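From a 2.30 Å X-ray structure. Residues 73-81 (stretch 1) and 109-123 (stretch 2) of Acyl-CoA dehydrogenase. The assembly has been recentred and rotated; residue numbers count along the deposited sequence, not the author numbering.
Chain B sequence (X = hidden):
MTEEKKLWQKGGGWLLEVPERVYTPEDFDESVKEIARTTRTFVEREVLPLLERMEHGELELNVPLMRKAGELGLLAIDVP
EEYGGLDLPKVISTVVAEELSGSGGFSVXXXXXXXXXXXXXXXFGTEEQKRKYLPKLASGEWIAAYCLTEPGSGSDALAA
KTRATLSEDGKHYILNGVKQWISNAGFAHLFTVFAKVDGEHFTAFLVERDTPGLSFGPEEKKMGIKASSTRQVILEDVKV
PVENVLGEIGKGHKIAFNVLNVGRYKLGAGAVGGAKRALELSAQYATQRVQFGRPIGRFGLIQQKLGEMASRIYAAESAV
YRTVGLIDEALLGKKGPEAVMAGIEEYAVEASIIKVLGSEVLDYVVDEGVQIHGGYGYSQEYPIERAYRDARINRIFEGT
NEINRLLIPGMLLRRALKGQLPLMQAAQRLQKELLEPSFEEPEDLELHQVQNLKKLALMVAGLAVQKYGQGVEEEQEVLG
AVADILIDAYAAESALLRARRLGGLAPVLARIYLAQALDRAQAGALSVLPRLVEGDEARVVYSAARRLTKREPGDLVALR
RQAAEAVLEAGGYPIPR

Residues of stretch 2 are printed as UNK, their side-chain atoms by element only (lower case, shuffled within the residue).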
# COMPACT_ATOMS: atom_id res chain seq x y z
N GLY B 73 -7.84 -34.00 -9.11
CA GLY B 73 -7.29 -34.42 -7.84
C GLY B 73 -6.77 -33.27 -6.97
O GLY B 73 -6.15 -33.52 -5.94
N LEU B 74 -7.02 -32.03 -7.36
CA LEU B 74 -6.53 -30.90 -6.57
C LEU B 74 -7.28 -30.70 -5.27
O LEU B 74 -6.78 -30.05 -4.35
CB LEU B 74 -6.59 -29.60 -7.39
CG LEU B 74 -5.71 -29.62 -8.65
CD1 LEU B 74 -5.73 -28.25 -9.30
CD2 LEU B 74 -4.29 -30.02 -8.29
N LEU B 75 -8.48 -31.27 -5.17
CA LEU B 75 -9.27 -31.12 -3.97
C LEU B 75 -9.09 -32.30 -3.00
O LEU B 75 -9.60 -32.27 -1.88
CB LEU B 75 -10.75 -30.97 -4.33
CG LEU B 75 -11.04 -29.81 -5.29
CD1 LEU B 75 -12.52 -29.82 -5.67
CD2 LEU B 75 -10.64 -28.49 -4.64
N ALA B 76 -8.37 -33.32 -3.45
CA ALA B 76 -8.14 -34.51 -2.62
C ALA B 76 -6.72 -34.63 -2.06
O ALA B 76 -6.42 -35.58 -1.35
CB ALA B 76 -8.50 -35.76 -3.41
N ILE B 77 -5.87 -33.66 -2.37
CA ILE B 77 -4.48 -33.66 -1.88
C ILE B 77 -4.34 -33.82 -0.36
O ILE B 77 -3.55 -34.64 0.11
CB ILE B 77 -3.77 -32.35 -2.30
CG1 ILE B 77 -3.73 -32.25 -3.82
CG2 ILE B 77 -2.35 -32.30 -1.74
CD1 ILE B 77 -3.26 -30.91 -4.31
N ASP B 78 -5.10 -33.05 0.40
CA ASP B 78 -5.03 -33.13 1.86
C ASP B 78 -6.10 -34.02 2.49
O ASP B 78 -6.35 -33.95 3.69
CB ASP B 78 -5.12 -31.72 2.47
CG ASP B 78 -3.85 -30.92 2.27
OD1 ASP B 78 -3.95 -29.68 2.11
OD2 ASP B 78 -2.76 -31.53 2.29
N VAL B 79 -6.73 -34.85 1.67
CA VAL B 79 -7.78 -35.75 2.16
C VAL B 79 -7.29 -37.19 2.29
O VAL B 79 -6.60 -37.71 1.42
CB VAL B 79 -9.01 -35.73 1.23
CG1 VAL B 79 -10.09 -36.67 1.77
CG2 VAL B 79 -9.54 -34.31 1.09
N PRO B 80 -7.66 -37.86 3.40
CA PRO B 80 -7.25 -39.25 3.63
C PRO B 80 -7.64 -40.17 2.47
O PRO B 80 -8.64 -39.94 1.78
CB PRO B 80 -7.97 -39.60 4.92
CG PRO B 80 -7.97 -38.28 5.66
CD PRO B 80 -8.36 -37.31 4.58
N GLU B 81 -6.83 -41.20 2.25
CA GLU B 81 -7.06 -42.14 1.17
C GLU B 81 -8.34 -42.96 1.30
O GLU B 81 -9.04 -43.20 0.31
CB GLU B 81 -5.86 -43.08 1.05
CG GLU B 81 -4.59 -42.35 0.69
CD GLU B 81 -3.39 -43.26 0.65
OE1 GLU B 81 -2.88 -43.64 1.73
OE2 GLU B 81 -2.94 -43.59 -0.47
N UNK B 109 -11.90 -19.35 -3.40
CA UNK B 109 -12.90 -20.43 -3.52
C UNK B 109 -12.21 -21.75 -3.20
O UNK B 109 -12.64 -22.48 -2.31
c UNK B 109 -14.57 -21.54 -5.05
c UNK B 109 -13.47 -20.49 -4.96
o UNK B 109 -13.99 -19.21 -5.32
N UNK B 110 -11.12 -22.03 -3.91
CA UNK B 110 -10.32 -23.25 -3.70
C UNK B 110 -9.80 -23.32 -2.26
O UNK B 110 -9.97 -24.33 -1.57
c UNK B 110 -6.43 -26.58 -3.98
c UNK B 110 -6.99 -24.25 -3.69
c UNK B 110 -7.57 -26.76 -4.72
c UNK B 110 -9.12 -23.27 -4.66
o UNK B 110 -5.64 -27.69 -3.80
c UNK B 110 -6.11 -25.33 -3.45
c UNK B 110 -8.43 -25.69 -4.94
c UNK B 110 -8.16 -24.42 -4.44
N UNK B 111 -9.16 -22.23 -1.82
CA UNK B 111 -8.60 -22.18 -0.48
C UNK B 111 -9.58 -22.42 0.64
O UNK B 111 -9.32 -23.22 1.55
N UNK B 112 -10.72 -21.75 0.61
CA UNK B 112 -11.70 -21.92 1.67
C UNK B 112 -12.18 -23.38 1.69
O UNK B 112 -12.29 -24.00 2.74
c UNK B 112 -12.86 -20.96 1.47
N UNK B 113 -12.46 -23.92 0.52
CA UNK B 113 -12.91 -25.31 0.41
C UNK B 113 -11.89 -26.32 1.00
O UNK B 113 -12.18 -26.99 1.98
n UNK B 113 -13.93 -29.12 -1.87
c UNK B 113 -15.03 -28.74 -1.25
n UNK B 113 -14.89 -27.48 -0.89
c UNK B 113 -13.65 -27.02 -1.29
c UNK B 113 -13.05 -28.07 -1.91
c UNK B 113 -13.19 -25.62 -1.05
N UNK B 114 -10.69 -26.39 0.42
CA UNK B 114 -9.66 -27.34 0.88
C UNK B 114 -9.14 -27.16 2.32
O UNK B 114 -8.70 -28.14 2.95
c UNK B 114 -8.41 -27.34 -0.06
o UNK B 114 -7.76 -26.07 0.01
c UNK B 114 -8.82 -27.61 -1.50
N UNK B 115 -9.19 -25.94 2.85
CA UNK B 115 -8.70 -25.74 4.20
C UNK B 115 -9.82 -25.70 5.24
O UNK B 115 -10.21 -26.74 5.76
o UNK B 115 -8.61 -23.30 4.01
c UNK B 115 -7.85 -24.46 4.28
N UNK B 116 -10.34 -24.53 5.55
CA UNK B 116 -11.40 -24.43 6.54
C UNK B 116 -12.65 -25.27 6.21
O UNK B 116 -13.37 -25.68 7.10
c UNK B 116 -11.81 -22.97 6.75
c UNK B 116 -12.51 -20.84 5.48
c UNK B 116 -12.10 -22.31 5.39
c UNK B 116 -10.71 -22.25 7.51
N UNK B 117 -12.89 -25.53 4.94
CA UNK B 117 -14.07 -26.30 4.58
C UNK B 117 -13.98 -27.80 4.74
O UNK B 117 -14.93 -28.45 5.15
N UNK B 118 -12.81 -28.36 4.43
CA UNK B 118 -12.62 -29.81 4.52
C UNK B 118 -11.91 -30.26 5.80
O UNK B 118 -12.35 -31.21 6.44
c UNK B 118 -11.72 -31.86 3.33
o UNK B 118 -12.52 -29.97 2.07
c UNK B 118 -11.84 -30.34 3.28
N UNK B 119 -10.83 -29.58 6.17
CA UNK B 119 -10.04 -29.94 7.35
C UNK B 119 -10.81 -30.21 8.64
O UNK B 119 -10.45 -31.09 9.41
c UNK B 119 -7.69 -29.73 5.65
c UNK B 119 -7.56 -29.22 7.06
c UNK B 119 -6.69 -27.98 7.09
c UNK B 119 -8.95 -28.90 7.62
N UNK B 120 -11.86 -29.42 8.92
CA UNK B 120 -12.59 -29.68 10.16
C UNK B 120 -13.10 -31.13 10.18
O UNK B 120 -12.93 -31.83 11.18
c UNK B 120 -12.35 -28.19 8.27
c UNK B 120 -13.04 -27.49 9.41
c UNK B 120 -13.71 -28.65 10.11
N UNK B 121 -13.68 -31.58 9.07
CA UNK B 121 -14.17 -32.95 8.98
C UNK B 121 -13.01 -33.95 9.07
O UNK B 121 -13.12 -34.97 9.74
c UNK B 121 -16.46 -32.98 7.73
c UNK B 121 -17.08 -34.21 8.38
c UNK B 121 -17.03 -32.78 6.34
c UNK B 121 -14.94 -33.16 7.67
N UNK B 122 -11.90 -33.64 8.41
CA UNK B 122 -10.74 -34.52 8.45
C UNK B 122 -10.10 -34.61 9.83
O UNK B 122 -9.61 -35.66 10.23
c UNK B 122 -10.18 -34.17 6.03
c UNK B 122 -9.66 -34.06 7.46
c UNK B 122 -8.40 -34.91 7.62
N UNK B 123 -10.12 -33.51 10.58
CA UNK B 123 -9.52 -33.48 11.90
C UNK B 123 -10.42 -34.01 13.02
O UNK B 123 -9.95 -34.72 13.92
c UNK B 123 -7.12 -32.39 10.67
c UNK B 123 -5.60 -30.60 10.16
o UNK B 123 -4.45 -30.17 9.53
c UNK B 123 -9.07 -32.06 12.26
c UNK B 123 -5.98 -31.92 10.01
c UNK B 123 -7.48 -30.21 11.60
c UNK B 123 -6.34 -29.73 10.94
c UNK B 123 -7.88 -31.54 11.48
O HOH W 1 -11.17 -30.67 -0.25
O HOH W 2 -5.33 -27.47 2.61
O HOH W 3 -5.13 -28.76 -0.90

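Position 109 has three side-chain atoms, one carbon bearing an oxygen and a carbon, and lies out of reach of stretch 1: Thr109, inside a helix that began earlier. Position 110 carries one carbon, then a six-carbon ring with an oxygen at its far end, and that oxygen approaches a backbone carbonyl of stretch 1. It is Tyr110; its OH donates a hydrogen bond to Leu74 O at 2.7 Å, in the loop, where that carbonyl lies at the ring edge. The long phenol suits the site because its ring also packs on leucine, with Leu75 CD2 3.5 Å from Tyr110 CE1.

Position 111 has no side-chain atoms and is Gly111; position 112 has a single carbon and is Ala112. Neither touches stretch 1.

Position 113 shows one carbon and a five-membered ring of three carbons and two nitrogens, hence His113. Leu75 CD2 meets the ring edge, 3.7 Å from His113 CD2, while both nitrogens are satisfied elsewhere in the structure. Position 114 has one carbon bearing an oxygen and a methyl: Thr114. Its CG2 lies 3.7 Å from Leu75 CD2, so a polar residue presents an apolar surface here.

Position 115, one carbon and one oxygen, is Ser115. It points away from stretch 1, and its OG donates to Gly111 O at 2.6 Å, one turn back. Position 116 has four carbons, forked at the first with one arm two carbons long: Ile116, out of reach. Position 117 has none, so Gly117; a CB would clash with His113 O, at 2.7 Å, in the wider pi-type turn.

Position 118 again has a carbon bearing an oxygen and a methyl: Thr118. Its CG2 packs 4.0 Å from Val79 CG2, and its OG1 shares a water with Leu75 O, 2.8 Å from each.

Position 119, four carbons forked at the second, is Leu119, whose end comes nearer to the loop. Three carbons closing onto the backbone nitrogen make 120 Pro120, and four forked at the second make 121 Leu121; both are out of reach. Position 122, one carbon carrying two, is Val122: its CG1 lies 3.9 Å from Pro80 CD, a compact apolar fit. Position 123, a six-carbon ring bearing oxygen, is Tyr123, its CB directed away.

The contact buries 421 Å². Leu75 inserts its CD2 among Tyr110, His113 and Thr114, the tyrosine hydroxyl anchors the loop backbone, and Val79 and Pro80 extend the apolar packing to Thr118 and Val122. Waters complete the join: one donates to both Asp78 OD1 (2.7 Å) and, weakly, Thr114 O (3.5 Å).

Stretch 2 109-123: TYGAHTSIGTLPLVY
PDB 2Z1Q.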